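Local coordinates for replication protein (Sphinx1.76-related DNA, PDB 6H24) that probably takes part in initiating plasmid DNA replication, the piece described here being its N-terminal WH1 domain, paired with a second copy, at residues N8-A13 and T122-Q127; I25-I30 and S50-Q55; P44-A49 and T108-F113; K72-R77 and S94-Q99. All coordinates share one frame; numbering follows the deposited sequence.

In the fold
The four contacts show how a small winged-helix-type domain is closed from several directions. Contact 1 joins helices near the two ends of the chain and encloses the others in sequence. Contacts 2 and 3, with centres about 10 Å apart, cross along the chain: Leu27 and Ala28 of the first pack on Val47 of the second. Contact 3 shares a sheet with contact 4, about 13 Å away between centres, through backbone pairing of Ile112 with Ser98 and Gln99. Trp96 of contact 4 reaches Leu10 and Leu124 of contact 1 as well as Ile25 of segment 25-30. Contacts 3 and 4 both also touch the second subunit.

Contact 1: N8-A13 and T122-Q127; sequences NALMNA and TRLEEQ
Segments 8-13 and 122-127 are both helical and run in roughly the same direction, their short axes inclined at 34° and 11.0 Å apart at closest approach. Such a spacing leaves side chains rather than backbones to fill the interface, and the nearest CA atoms, those of Met11 and Gln127, are 7.6 Å apart. Met11 buries the most surface here. Its CG lies anti to the carbonyl carbon, and bends at chi2 (-53°) and chi3 (111°) bring the terminal methyl round to Leu124. Met11 SD thus sits over one face of the Arg123 guanidinium and against the amide group of Gln127, 3.7 Å from Gln127 CD, the Met11 and Gln127 chains running antiparallel. Met11 CE meets Leu124 CD2 at 3.7 Å. That same Leu124 methyl packs on Leu10 CD2 (4.0 Å), the two leucines crossing at about a right angle; Leu10 reaches across because its CG is anti to the backbone N.

No hydrogen bond links the segments, and the polar ends find partners nearby. Arg123 forms a salt bridge through NE with Asp7 and a second one, with weak hydrogen-bond geometry, from NH1 to Glu126 OE1 at 3.1 Å. Together they would tend to hold the guanidinium where Met11 lies over it. Gln127 NE2 is bonded to the Ser14 hydroxyl. Leu10 and Leu124 also touch Trp96, so the apolar side continues into the domain core. This is helix-on-helix packing joining the first and last helices of this chain, the WH1 part of the protein and a member of the helix-turn-helix clan.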
# COMPACT_ATOMS: atom_id res chain seq x y z
N ASN A 8 11.90 2.85 15.18
CA ASN A 8 13.14 3.53 14.82
C ASN A 8 13.23 3.75 13.32
O ASN A 8 13.60 4.84 12.87
CB ASN A 8 14.34 2.71 15.29
CG ASN A 8 14.54 2.77 16.78
OD1 ASN A 8 13.99 3.62 17.47
ND2 ASN A 8 15.37 1.86 17.30
N ALA A 9 12.94 2.72 12.54
CA ALA A 9 13.04 2.84 11.08
C ALA A 9 12.06 3.88 10.56
O ALA A 9 12.41 4.69 9.68
CB ALA A 9 12.79 1.49 10.42
N LEU A 10 10.83 3.88 11.07
CA LEU A 10 9.83 4.84 10.60
C LEU A 10 10.21 6.26 11.00
O LEU A 10 10.05 7.20 10.20
CB LEU A 10 8.46 4.47 11.14
CG LEU A 10 7.31 5.34 10.63
CD1 LEU A 10 7.18 5.16 9.13
CD2 LEU A 10 6.00 5.01 11.32
N MET A 11 10.68 6.46 12.23
CA MET A 11 11.04 7.80 12.67
C MET A 11 12.22 8.35 11.87
O MET A 11 12.23 9.52 11.49
CB MET A 11 11.37 7.80 14.16
CG MET A 11 10.21 7.46 15.09
SD MET A 11 8.72 8.46 14.83
CE MET A 11 7.61 7.23 14.15
N ASN A 12 13.21 7.50 11.59
CA ASN A 12 14.33 7.96 10.76
C ASN A 12 13.84 8.30 9.36
O ASN A 12 14.29 9.30 8.77
CB ASN A 12 15.42 6.89 10.71
CG ASN A 12 16.36 6.96 11.90
OD1 ASN A 12 16.98 7.99 12.15
ND2 ASN A 12 16.47 5.86 12.64
N ALA A 13 12.93 7.50 8.81
CA ALA A 13 12.38 7.80 7.50
C ALA A 13 11.52 9.06 7.52
O ALA A 13 11.43 9.77 6.51
CB ALA A 13 11.56 6.61 7.00
N THR A 122 0.13 7.24 16.42
CA THR A 122 0.26 8.18 17.53
C THR A 122 1.70 8.66 17.67
O THR A 122 1.94 9.81 18.06
CB THR A 122 -0.25 7.58 18.84
OG1 THR A 122 -1.64 7.32 18.71
CG2 THR A 122 -0.04 8.57 19.98
N ARG A 123 2.68 7.79 17.37
CA ARG A 123 4.07 8.22 17.38
C ARG A 123 4.32 9.26 16.29
O ARG A 123 5.07 10.23 16.51
CB ARG A 123 4.99 7.02 17.18
CG ARG A 123 5.01 6.06 18.36
CD ARG A 123 5.86 6.61 19.51
NE ARG A 123 7.27 6.74 19.14
CZ ARG A 123 7.89 7.89 18.91
NH1 ARG A 123 7.26 9.05 19.01
NH2 ARG A 123 9.18 7.88 18.58
N LEU A 124 3.71 9.09 15.12
CA LEU A 124 3.84 10.10 14.07
C LEU A 124 3.19 11.41 14.48
O LEU A 124 3.71 12.49 14.18
CB LEU A 124 3.24 9.61 12.76
CG LEU A 124 3.99 8.47 12.05
CD1 LEU A 124 3.20 7.99 10.83
CD2 LEU A 124 5.39 8.90 11.65
N GLU A 125 2.02 11.35 15.13
CA GLU A 125 1.40 12.58 15.61
C GLU A 125 2.35 13.33 16.54
O GLU A 125 2.46 14.56 16.46
CB GLU A 125 0.05 12.28 16.27
CG GLU A 125 -0.69 13.53 16.78
CD GLU A 125 -2.08 13.24 17.33
OE1 GLU A 125 -2.41 12.07 17.63
OE2 GLU A 125 -2.86 14.22 17.48
N GLU A 126 3.06 12.60 17.41
CA GLU A 126 4.03 13.21 18.31
C GLU A 126 5.21 13.78 17.52
O GLU A 126 5.63 14.92 17.74
CB GLU A 126 4.55 12.18 19.32
CG GLU A 126 3.48 11.64 20.26
CD GLU A 126 3.95 10.43 21.07
OE1 GLU A 126 5.14 10.07 20.99
OE2 GLU A 126 3.11 9.85 21.80
N GLN A 127 5.72 13.00 16.57
CA GLN A 127 6.88 13.40 15.78
C GLN A 127 6.61 14.69 15.02
O GLN A 127 7.50 15.54 14.88
CB GLN A 127 7.23 12.27 14.81
CG GLN A 127 8.52 12.46 14.04
CD GLN A 127 9.73 12.06 14.84
OE1 GLN A 127 9.69 12.00 16.07
NE2 GLN A 127 10.83 11.78 14.14

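Contact 2: I25-I30 and S50-Q55; sequences ILLAII and SSYINQ
Leu27 buries the most surface in this contact, and its two methyls divide the work. With CG anti to the carbonyl carbon, the side chain projects from helix 19-34 onto helix 49-56, where CD1 touches Tyr52 CB at 3.6 Å and CD2 touches Gln55 CG at 3.7 Å. Leu27 crosses Tyr52 at about a right angle but runs alongside Gln55 in the opposite sense. Gln55 ranks second. Its chain bends at chi2 (-79°), so that the aliphatic part lies on Leu27 and the amide swings over to Ile30. There the two residues meet tip to tip, with Ile30 CD1 3.9 Å from Gln55 OE1, and the Ile30 CG2 branch faces the NE2 side of the amide. This glutamine is exposed, so the apolar packing fades towards solvent from Leu27 out to Ile30.

Segments 25-30 and 50-55 cross steeply, at 102°, their axes 10.5 Å apart at the closest, which confines their meeting to a small patch. A weak hydrogen bond from Ser51 OG to Glu31 adds a polar link. Tyr52 continues inward, packing on Ala63 and Leu67 of helix 60-75, while Ile25 and Ile29 turn to helix 121-128 and Leu27 rests on Val47 of strand 45-48.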
# COMPACT_ATOMS: atom_id res chain seq x y z
N ILE A 25 -0.49 14.21 7.08
CA ILE A 25 -0.69 13.11 8.03
C ILE A 25 -1.35 13.61 9.31
O ILE A 25 -2.30 13.00 9.81
CB ILE A 25 0.65 12.40 8.30
CG1 ILE A 25 1.09 11.62 7.07
CG2 ILE A 25 0.54 11.47 9.51
CD1 ILE A 25 2.52 11.10 7.16
N LEU A 26 -0.84 14.71 9.86
CA LEU A 26 -1.43 15.26 11.08
C LEU A 26 -2.90 15.60 10.87
O LEU A 26 -3.74 15.33 11.74
CB LEU A 26 -0.66 16.50 11.54
N LEU A 27 -3.23 16.19 9.72
CA LEU A 27 -4.62 16.57 9.47
C LEU A 27 -5.51 15.35 9.34
O LEU A 27 -6.66 15.37 9.80
CB LEU A 27 -4.69 17.41 8.19
CG LEU A 27 -4.08 18.81 8.27
CD1 LEU A 27 -3.93 19.36 6.85
CD2 LEU A 27 -4.91 19.74 9.13
N ALA A 28 -5.03 14.29 8.69
CA ALA A 28 -5.83 13.07 8.59
C ALA A 28 -6.15 12.54 9.99
O ALA A 28 -7.27 12.09 10.24
CB ALA A 28 -5.09 12.01 7.76
N ILE A 29 -5.17 12.57 10.88
CA ILE A 29 -5.37 12.12 12.26
C ILE A 29 -6.40 12.98 12.97
O ILE A 29 -7.32 12.48 13.62
CB ILE A 29 -4.03 12.12 13.03
CG1 ILE A 29 -3.07 11.08 12.45
CG2 ILE A 29 -4.26 11.88 14.52
CD1 ILE A 29 -1.64 11.29 12.85
N ILE A 30 -6.25 14.30 12.86
CA ILE A 30 -7.15 15.23 13.54
C ILE A 30 -8.57 15.09 13.01
O ILE A 30 -9.54 14.99 13.79
CB ILE A 30 -6.63 16.67 13.38
CG1 ILE A 30 -5.36 16.86 14.20
CG2 ILE A 30 -7.71 17.68 13.78
CD1 ILE A 30 -4.64 18.16 13.91
N SER A 50 -9.91 23.05 3.70
CA SER A 50 -10.40 24.00 4.69
C SER A 50 -9.79 23.74 6.06
O SER A 50 -9.48 24.68 6.80
CB SER A 50 -11.93 23.93 4.77
OG SER A 50 -12.36 22.60 5.01
N SER A 51 -9.58 22.47 6.41
CA SER A 51 -8.94 22.14 7.68
C SER A 51 -7.47 22.55 7.66
O SER A 51 -6.94 23.06 8.65
CB SER A 51 -9.08 20.66 7.99
OG SER A 51 -10.44 20.26 8.00
N TYR A 52 -6.79 22.32 6.53
CA TYR A 52 -5.40 22.76 6.38
C TYR A 52 -5.31 24.26 6.61
O TYR A 52 -4.45 24.73 7.36
CB TYR A 52 -4.90 22.33 4.99
CG TYR A 52 -3.45 22.60 4.64
CD1 TYR A 52 -2.44 22.55 5.60
CD2 TYR A 52 -3.07 22.81 3.32
CE1 TYR A 52 -1.11 22.78 5.26
CE2 TYR A 52 -1.75 23.02 2.97
CZ TYR A 52 -0.78 23.01 3.94
OH TYR A 52 0.54 23.23 3.57
N ILE A 53 -6.24 25.00 6.01
CA ILE A 53 -6.30 26.45 6.21
C ILE A 53 -6.55 26.77 7.68
O ILE A 53 -5.87 27.62 8.27
CB ILE A 53 -7.39 27.05 5.31
CG1 ILE A 53 -6.98 26.94 3.84
CG2 ILE A 53 -7.69 28.49 5.70
CD1 ILE A 53 -8.13 27.10 2.88
N ASN A 54 -7.53 26.09 8.30
CA ASN A 54 -7.90 26.42 9.68
C ASN A 54 -6.81 26.02 10.67
O ASN A 54 -6.63 26.69 11.69
CB ASN A 54 -9.20 25.73 10.07
CG ASN A 54 -10.42 26.36 9.42
OD1 ASN A 54 -10.38 27.51 8.98
ND2 ASN A 54 -11.52 25.62 9.38
N GLN A 55 -6.08 24.94 10.39
CA GLN A 55 -5.10 24.45 11.35
C GLN A 55 -3.77 25.18 11.23
O GLN A 55 -3.10 25.42 12.24
CB GLN A 55 -4.90 22.94 11.17
CG GLN A 55 -5.98 22.08 11.81
CD GLN A 55 -5.80 21.94 13.32
OE1 GLN A 55 -4.69 22.01 13.83
NE2 GLN A 55 -6.91 21.73 14.02

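Contact 3: P44-A49 and T108-F113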
# COMPACT_ATOMS: atom_id res chain seq x y z
N PRO A 44 -10.58 4.73 4.04
CA PRO A 44 -9.98 6.02 3.69
C PRO A 44 -10.25 7.09 4.72
O PRO A 44 -11.32 7.16 5.33
CB PRO A 44 -10.65 6.38 2.35
CG PRO A 44 -11.13 5.11 1.81
CD PRO A 44 -11.52 4.28 3.00
N LEU A 45 -9.26 7.96 4.87
CA LEU A 45 -9.32 9.12 5.75
C LEU A 45 -9.39 10.37 4.89
O LEU A 45 -8.57 10.54 3.98
CB LEU A 45 -8.10 9.16 6.66
CG LEU A 45 -7.93 7.96 7.58
CD1 LEU A 45 -6.58 8.00 8.26
CD2 LEU A 45 -9.04 7.98 8.61
N THR A 46 -10.37 11.22 5.16
CA THR A 46 -10.54 12.45 4.40
C THR A 46 -9.76 13.59 5.04
O THR A 46 -9.67 13.69 6.26
CB THR A 46 -12.03 12.81 4.30
OG1 THR A 46 -12.73 11.77 3.60
CG2 THR A 46 -12.23 14.14 3.56
N VAL A 47 -9.17 14.43 4.19
CA VAL A 47 -8.54 15.69 4.60
C VAL A 47 -9.12 16.81 3.74
O VAL A 47 -9.11 16.72 2.51
CB VAL A 47 -7.01 15.65 4.47
CG1 VAL A 47 -6.42 17.03 4.80
CG2 VAL A 47 -6.42 14.59 5.37
N HIS A 48 -9.63 17.84 4.40
CA HIS A 48 -10.17 19.02 3.73
C HIS A 48 -9.12 20.11 3.64
O HIS A 48 -8.42 20.39 4.62
CB HIS A 48 -11.39 19.56 4.47
CG HIS A 48 -12.61 18.70 4.35
ND1 HIS A 48 -12.75 17.49 5.00
CD2 HIS A 48 -13.76 18.89 3.67
CE1 HIS A 48 -13.92 16.97 4.71
NE2 HIS A 48 -14.56 17.79 3.90
N ALA A 49 -9.01 20.75 2.47
CA ALA A 49 -8.18 21.94 2.38
C ALA A 49 -8.61 22.99 3.40
O ALA A 49 -7.77 23.73 3.92
CB ALA A 49 -8.21 22.52 0.97
N THR A 108 -10.76 18.29 -1.40
CA THR A 108 -10.51 17.26 -0.41
C THR A 108 -9.60 16.19 -1.01
O THR A 108 -9.59 15.96 -2.22
CB THR A 108 -11.81 16.60 0.07
OG1 THR A 108 -12.46 15.95 -1.03
CG2 THR A 108 -12.75 17.64 0.64
N VAL A 109 -8.82 15.55 -0.14
CA VAL A 109 -8.01 14.40 -0.50
C VAL A 109 -8.36 13.25 0.45
O VAL A 109 -9.05 13.43 1.45
CB VAL A 109 -6.50 14.72 -0.45
CG1 VAL A 109 -6.14 15.84 -1.44
CG2 VAL A 109 -6.07 15.08 0.95
N GLU A 110 -7.90 12.06 0.09
CA GLU A 110 -8.17 10.84 0.84
C GLU A 110 -6.90 10.01 0.87
O GLU A 110 -6.22 9.89 -0.15
CB GLU A 110 -9.28 10.01 0.20
CG GLU A 110 -10.69 10.43 0.48
CD GLU A 110 -11.67 9.39 -0.00
OE1 GLU A 110 -11.23 8.31 -0.46
OE2 GLU A 110 -12.89 9.65 0.05
N ILE A 111 -6.61 9.37 2.00
CA ILE A 111 -5.47 8.47 2.09
C ILE A 111 -5.86 7.25 2.91
O ILE A 111 -6.76 7.30 3.75
CB ILE A 111 -4.22 9.14 2.71
CG1 ILE A 111 -4.44 9.53 4.17
CG2 ILE A 111 -3.81 10.37 1.90
CD1 ILE A 111 -3.17 10.02 4.86
N ILE A 112 -5.18 6.14 2.65
CA ILE A 112 -5.22 4.97 3.52
C ILE A 112 -3.80 4.66 3.96
O ILE A 112 -2.92 4.48 3.11
CB ILE A 112 -5.84 3.74 2.85
CG1 ILE A 112 -7.21 4.06 2.24
CG2 ILE A 112 -5.99 2.63 3.90
CD1 ILE A 112 -7.89 2.86 1.59
N PHE A 113 -3.57 4.57 5.26
CA PHE A 113 -2.25 4.21 5.75
C PHE A 113 -1.98 2.73 5.53
O PHE A 113 -2.87 1.88 5.64
CB PHE A 113 -2.13 4.54 7.24
CG PHE A 113 -2.00 6.00 7.51
CD1 PHE A 113 -0.83 6.68 7.20
CD2 PHE A 113 -3.06 6.71 8.05
CE1 PHE A 113 -0.71 8.03 7.45
CE2 PHE A 113 -2.94 8.07 8.30
CZ PHE A 113 -1.77 8.73 8.01
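Backbone hydrogen bonds tie strand 45-48 to strand 108-113 in antiparallel register. Leu45 and Ile111 form one hydrogen-bonded pair, in which Leu45 N reaches Ile111 O at 2.8 Å and Ile111 N reaches Leu45 O at 3.0 Å. Val47 and Val109 form the other, with both bonds 2.9 Å, Val47 N to Val109 O and Val109 N to Val47 O. Three of these donors lie in the carbonyl plane, whereas Val47 N approaches Val109 O from 32° out of it. Between them Thr46 stands against Glu110 in a non-hydrogen-bonded pair; beyond Val47, His48 does the same against Thr108, and CA-H...O contacts fill in, the shortest from Glu110 CA to Leu45 O.

Strand 97-103 completes this three-stranded antiparallel sheet on the far side of 108-113. Helix 19-34, strand 45-48, helices 49-56 and 60-75 and then, after the separate pair 78-85/88-95, the hairpin of 97-103 and 108-113 give an order that fits the winged-helix fold expected of a WH1 domain.

Apolar packing occupies the face of Leu45, Val47, Val109 and Ile111, which lies against helices 19-34 and 60-75. Val47 CB meets Val109 CG2 at 3.7 Å. Leu45 CD1 comes to the edge of the Phe113 ring, 3.6 Å from CE2.

On the other face, Thr108 CG2 makes a CH-pi contact over the His48 ring, 3.8 Å from its centroid and offset to the rim. Just before the strand, Pro44 CB lies beside Glu110 OE1 at 3.5 Å, while the carboxylate forms a salt bridge with Arg85 of the second subunit.

Contact 4: K72-R77 and S94-Q99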
# COMPACT_ATOMS: atom_id res chain seq x y z
N LYS A 72 0.82 12.72 -3.55
CA LYS A 72 1.65 12.01 -4.52
C LYS A 72 3.05 11.77 -3.98
O LYS A 72 3.61 10.68 -4.14
CB LYS A 72 1.71 12.80 -5.83
N ASP A 73 3.64 12.78 -3.34
CA ASP A 73 4.99 12.63 -2.81
C ASP A 73 5.04 11.57 -1.72
O ASP A 73 5.97 10.75 -1.67
CB ASP A 73 5.48 13.98 -2.28
CG ASP A 73 5.73 15.00 -3.39
OD1 ASP A 73 5.62 14.64 -4.59
OD2 ASP A 73 6.03 16.17 -3.07
N LEU A 74 4.05 11.56 -0.83
CA LEU A 74 4.02 10.57 0.24
C LEU A 74 3.80 9.17 -0.31
O LEU A 74 4.39 8.19 0.17
CB LEU A 74 2.91 10.94 1.23
CG LEU A 74 2.73 10.02 2.43
CD1 LEU A 74 4.02 9.95 3.21
CD2 LEU A 74 1.59 10.48 3.33
N PHE A 75 2.92 9.05 -1.31
CA PHE A 75 2.63 7.77 -1.96
C PHE A 75 3.88 7.16 -2.59
O PHE A 75 4.00 5.93 -2.66
CB PHE A 75 1.52 8.03 -2.97
CG PHE A 75 1.03 6.82 -3.71
CD1 PHE A 75 0.06 6.00 -3.17
CD2 PHE A 75 1.49 6.55 -4.98
CE1 PHE A 75 -0.42 4.91 -3.87
CE2 PHE A 75 1.02 5.45 -5.69
CZ PHE A 75 0.06 4.63 -5.13
N ALA A 76 4.85 7.98 -2.99
CA ALA A 76 6.06 7.46 -3.62
C ALA A 76 7.07 6.88 -2.64
O ALA A 76 8.01 6.20 -3.08
CB ALA A 76 6.73 8.57 -4.43
N ARG A 77 6.91 7.12 -1.34
CA ARG A 77 7.93 6.77 -0.37
C ARG A 77 7.80 5.32 0.11
O ARG A 77 6.75 4.68 0.01
CB ARG A 77 7.86 7.72 0.82
CG ARG A 77 8.07 9.18 0.42
CD ARG A 77 8.26 10.07 1.62
NE ARG A 77 8.33 11.46 1.22
CZ ARG A 77 9.43 12.07 0.82
NH1 ARG A 77 10.58 11.41 0.77
NH2 ARG A 77 9.40 13.35 0.46
N SER A 94 7.90 -1.45 3.26
CA SER A 94 6.53 -0.98 3.41
C SER A 94 6.37 0.40 2.79
O SER A 94 7.32 1.18 2.72
CB SER A 94 6.11 -0.90 4.90
OG SER A 94 4.78 -0.41 5.05
N ARG A 95 5.15 0.68 2.32
CA ARG A 95 4.73 2.02 2.00
C ARG A 95 4.31 2.77 3.27
O ARG A 95 4.09 2.17 4.32
CB ARG A 95 3.56 2.00 1.01
CG ARG A 95 3.90 1.42 -0.36
CD ARG A 95 4.99 2.19 -1.04
NE ARG A 95 5.27 1.69 -2.38
CZ ARG A 95 6.19 2.19 -3.19
NH1 ARG A 95 6.91 3.24 -2.82
NH2 ARG A 95 6.37 1.65 -4.39
N TRP A 96 4.19 4.09 3.14
CA TRP A 96 3.49 4.89 4.15
C TRP A 96 1.98 4.80 3.96
O TRP A 96 1.24 4.63 4.94
CB TRP A 96 3.93 6.36 4.07
CG TRP A 96 5.29 6.63 4.58
CD1 TRP A 96 6.48 6.34 3.97
CD2 TRP A 96 5.63 7.31 5.80
NE1 TRP A 96 7.53 6.78 4.74
CE2 TRP A 96 7.04 7.38 5.87
CE3 TRP A 96 4.88 7.88 6.84
CZ2 TRP A 96 7.71 7.97 6.94
CZ3 TRP A 96 5.54 8.46 7.90
CH2 TRP A 96 6.94 8.51 7.94
N VAL A 97 1.52 4.90 2.72
CA VAL A 97 0.11 4.85 2.37
C VAL A 97 -0.06 3.87 1.21
O VAL A 97 0.79 3.77 0.32
CB VAL A 97 -0.42 6.26 1.99
CG1 VAL A 97 -0.47 7.18 3.20
CG2 VAL A 97 0.47 6.89 0.90
N SER A 98 -1.16 3.11 1.24
CA SER A 98 -1.47 2.16 0.19
C SER A 98 -2.30 2.77 -0.93
O SER A 98 -2.37 2.19 -2.03
CB SER A 98 -2.24 0.97 0.77
OG SER A 98 -3.41 1.41 1.44
N GLN A 99 -2.93 3.92 -0.68
CA GLN A 99 -3.92 4.48 -1.58
C GLN A 99 -4.04 5.97 -1.29
O GLN A 99 -4.01 6.37 -0.13
CB GLN A 99 -5.29 3.81 -1.37
CG GLN A 99 -6.40 4.22 -2.34
CD GLN A 99 -7.73 3.58 -2.00
OE1 GLN A 99 -8.75 4.26 -1.80
NE2 GLN A 99 -7.74 2.26 -1.92
O HOH W 1 4.18 5.52 0.64
O HOH W 2 2.43 3.85 -1.89
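Leu74 and Phe75 both hold CG anti to the backbone N, which brings both side chains up to Val97, Leu74 to CG1 and Phe75 to CG2, whereas Arg95 bends at chi2 (-60°) and then runs straight, bringing its guanidinium to the carbonyls near the C-terminal end of helix 60-75. Arg95 NH1 donates to Arg77 O at 3.2 Å along a nearly straight N-H...O line of 172°. The oxygen lies in the guanidinium plane, but the donor stands well above the carbonyl plane.

Water 1 bridges Leu74 O (2.7 Å) and Arg77 O, and accepts from Trp96 N. Water 2 links Phe75 O and Val97 O, its oxygen 2.8 Å from the latter, while lying over one face of the Phe75 ring.

Leu74 CD1 meets Trp96 CB at 3.7 Å, its CD2 methyl meets Val97 CG1 at 3.9 Å, and Val97 CG2 nestles against Phe75 CA. Arg77 CB touches Trp96 CD1, while its guanidinium turns away to a salt bridge with Glu21.

Arg95 NH2 is hydrogen-bonded to Phe75 O of the second subunit, and the reciprocal bond returns from that chain. The two Arg95 NH2 groups come close across the interface, and these carbonyl oxygens may ease their repulsion. The end of helix 60-75 meeting the passage from strand 88-95 to strand 97-103, which turns a corner at Ser98, fits a winged helix, here at the dimer interface, where the sheet continues between subunits.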